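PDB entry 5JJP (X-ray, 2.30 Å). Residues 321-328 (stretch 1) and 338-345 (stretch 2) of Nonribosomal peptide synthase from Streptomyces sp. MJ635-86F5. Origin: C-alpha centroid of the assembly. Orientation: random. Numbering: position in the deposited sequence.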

# COMPACT_ATOMS: atom_id res chain seq x y z
N PRO A 321 0.66 14.10 23.52
CA PRO A 321 -0.15 15.30 23.27
C PRO A 321 0.38 16.10 22.09
O PRO A 321 1.58 16.09 21.83
N GLY A 322 -0.52 16.72 21.35
CA GLY A 322 -0.15 17.54 20.18
C GLY A 322 0.34 16.78 18.95
O GLY A 322 1.04 17.34 18.11
N ARG A 323 0.03 15.49 18.87
CA ARG A 323 0.31 14.66 17.69
C ARG A 323 -0.97 14.58 16.87
O ARG A 323 -2.08 14.59 17.40
N ARG A 324 -0.81 14.50 15.56
CA ARG A 324 -1.92 14.32 14.66
C ARG A 324 -2.09 12.83 14.40
O ARG A 324 -1.15 12.13 13.98
N ILE A 325 -3.28 12.32 14.71
CA ILE A 325 -3.54 10.92 14.51
C ILE A 325 -4.61 10.81 13.48
O ILE A 325 -5.61 11.51 13.53
N PHE A 326 -4.40 9.88 12.56
CA PHE A 326 -5.32 9.64 11.47
C PHE A 326 -5.82 8.20 11.45
O PHE A 326 -5.07 7.27 11.52
N ASN A 327 -7.10 8.07 11.19
CA ASN A 327 -7.78 6.79 11.08
C ASN A 327 -8.08 6.48 9.60
O ASN A 327 -8.73 7.28 8.88
N LEU A 328 -7.55 5.36 9.14
CA LEU A 328 -7.62 5.01 7.74
C LEU A 328 -8.58 3.83 7.56
O LEU A 328 -8.32 2.76 8.10
N SER A 338 -11.11 6.02 2.99
CA SER A 338 -11.33 7.26 3.74
C SER A 338 -10.28 7.44 4.78
O SER A 338 -9.71 6.49 5.31
N VAL A 339 -10.05 8.71 5.10
CA VAL A 339 -9.07 9.08 6.10
C VAL A 339 -9.66 10.19 6.96
O VAL A 339 -10.17 11.15 6.46
N THR A 340 -9.53 10.02 8.26
CA THR A 340 -10.28 10.80 9.22
C THR A 340 -9.33 11.25 10.34
O THR A 340 -8.53 10.45 10.83
N ASP A 341 -9.40 12.52 10.70
CA ASP A 341 -8.71 13.02 11.89
C ASP A 341 -9.38 12.43 13.14
O ASP A 341 -10.59 12.43 13.29
N VAL A 342 -8.57 11.92 14.05
CA VAL A 342 -9.00 11.58 15.40
C VAL A 342 -9.02 12.87 16.25
O VAL A 342 -8.03 13.57 16.34
N PRO A 343 -10.18 13.21 16.84
CA PRO A 343 -10.22 14.46 17.64
C PRO A 343 -9.35 14.33 18.88
O PRO A 343 -9.28 13.24 19.45
N ASP A 344 -8.67 15.42 19.25
CA ASP A 344 -7.87 15.50 20.48
C ASP A 344 -8.35 16.67 21.30
O ASP A 344 -8.23 17.81 20.89
N PRO A 345 -8.92 16.40 22.47
CA PRO A 345 -9.11 15.10 23.04
C PRO A 345 -10.35 14.42 22.49
O PRO A 345 -11.26 15.04 21.94

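Two strands run antiparallel here, and the side chains follow the rule of the sheet: alternate residues go to alternate faces, each meeting its cross-strand neighbours. Before the strand begins, contact is loose. Gly-322, at a positive phi that favours glycine, lies 3.8 Å by its N from Asp-344 OD1. Arg-323 (chi1 m) leads its end away and folds back on its own stretch, NH1 donating to Pro-321 O at 2.9 Å; its backbone N makes a weak 3.4 Å bond to water 1, which lies in donating reach of Asp-344 OD1, its oxygen 3.1 Å away, though it has more acceptors in reach than protons.

Arg-324 starts sideways, but three successive m rotamers bring its end nearer to stretch 2, where NH2 forms a salt bridge with Asp-341 OD1 at 2.9 Å, the carboxylate oxygen near the guanidinium plane. Water 2 reinforces the pair, accepting from Arg-324 NE at 2.8 Å and donating to Asp-341 OD1 at 2.6 Å and Ile-325 O at 3.2 Å. That same Ile-325 O accepts from Val-342 N at 3.0 Å, while the side chains (Ile-325 m,t; Val-342 t, pointing toward stretch 1) meet CG2 to CG2 at 4.0 Å.

Phe-326 (chi1 m) shares its face with Asp-341, Leu-328 and Val-339. Its ring edge receives Asp-341 OD1, 3.2 Å from CE1, and its CB lies 4.1 Å from Val-339 CG2.

Asn-327 (t) takes the other face with Thr-340 (m), CB to CB 4.4 Å, and its CB also reaches Val-342 CG2 at 4.2 Å. Backbone bonds clamp this pair, Asn-327 N to Thr-340 O at 2.8 Å and Thr-340 N to Asn-327 O at 2.9 Å. Water 3 donates to Asn-327 O at 2.8 Å and Ser-338 OG at 2.7 Å.

Leu-328 (t,p) closes the row, bringing CD1 to 3.9 Å from Val-339 CB.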

# COMPACT_ATOMS: atom_id res chain seq x y z
CB PRO A 321 -0.01 16.11 24.56
CG PRO A 321 1.31 15.66 25.14
CD PRO A 321 1.46 14.22 24.77
CB ARG A 323 0.75 13.25 18.09
CG ARG A 323 2.24 13.09 18.30
CD ARG A 323 2.78 14.04 19.34
NE ARG A 323 4.18 13.78 19.67
CZ ARG A 323 4.70 13.98 20.90
NH1 ARG A 323 3.92 14.45 21.92
NH2 ARG A 323 5.97 13.71 21.13
CB ARG A 324 -1.67 15.04 13.36
CG ARG A 324 -1.59 16.56 13.47
CD ARG A 324 -2.97 17.20 13.73
NE ARG A 324 -3.95 16.89 12.72
CZ ARG A 324 -4.21 17.61 11.63
NH1 ARG A 324 -3.56 18.74 11.39
NH2 ARG A 324 -5.13 17.19 10.73
CB ILE A 325 -3.95 10.19 15.82
CG1 ILE A 325 -2.85 10.38 16.85
CG2 ILE A 325 -4.13 8.68 15.58
CD1 ILE A 325 -3.14 9.71 18.20
CB PHE A 326 -4.58 9.86 10.16
CG PHE A 326 -3.92 11.17 10.05
CD1 PHE A 326 -4.65 12.31 9.97
CD2 PHE A 326 -2.52 11.25 9.93
CE1 PHE A 326 -4.01 13.54 9.85
CE2 PHE A 326 -1.88 12.48 9.77
CZ PHE A 326 -2.65 13.62 9.78
CB ASN A 327 -9.08 6.86 11.90
CG ASN A 327 -9.96 5.65 11.72
OD1 ASN A 327 -9.47 4.53 11.69
ND2 ASN A 327 -11.27 5.87 11.60
CB LEU A 328 -6.22 4.63 7.28
CG LEU A 328 -5.98 4.60 5.79
CD1 LEU A 328 -5.96 6.02 5.25
CD2 LEU A 328 -4.65 3.90 5.49
CB SER A 338 -12.70 7.27 4.44
OG SER A 338 -12.66 6.48 5.62
CB VAL A 339 -7.72 9.52 5.49
CG1 VAL A 339 -7.87 10.75 4.63
CG2 VAL A 339 -6.70 9.78 6.61
CB THR A 340 -11.39 9.90 9.78
OG1 THR A 340 -12.36 9.68 8.76
CG2 THR A 340 -12.05 10.51 10.95
CB ASP A 341 -8.76 14.57 11.94
CG ASP A 341 -7.92 15.23 10.85
OD1 ASP A 341 -6.82 14.79 10.61
OD2 ASP A 341 -8.37 16.19 10.19
CB VAL A 342 -8.02 10.56 16.00
CG1 VAL A 342 -8.32 10.27 17.46
CG2 VAL A 342 -8.08 9.25 15.22
CB PRO A 343 -11.69 14.61 18.02
CG PRO A 343 -12.42 13.46 17.43
CD PRO A 343 -11.47 12.52 16.77
CB ASP A 344 -6.35 15.66 20.18
CG ASP A 344 -5.45 15.50 21.46
OD1 ASP A 344 -4.23 15.85 21.42
OD2 ASP A 344 -5.96 15.01 22.51
CB PRO A 345 -9.25 15.41 24.53
CG PRO A 345 -9.93 16.73 24.55
CD PRO A 345 -9.49 17.46 23.31
O HOH W 1 -2.14 13.67 20.67
O HOH W 2 -5.53 14.63 12.84
O HOH W 3 -11.34 7.03 7.91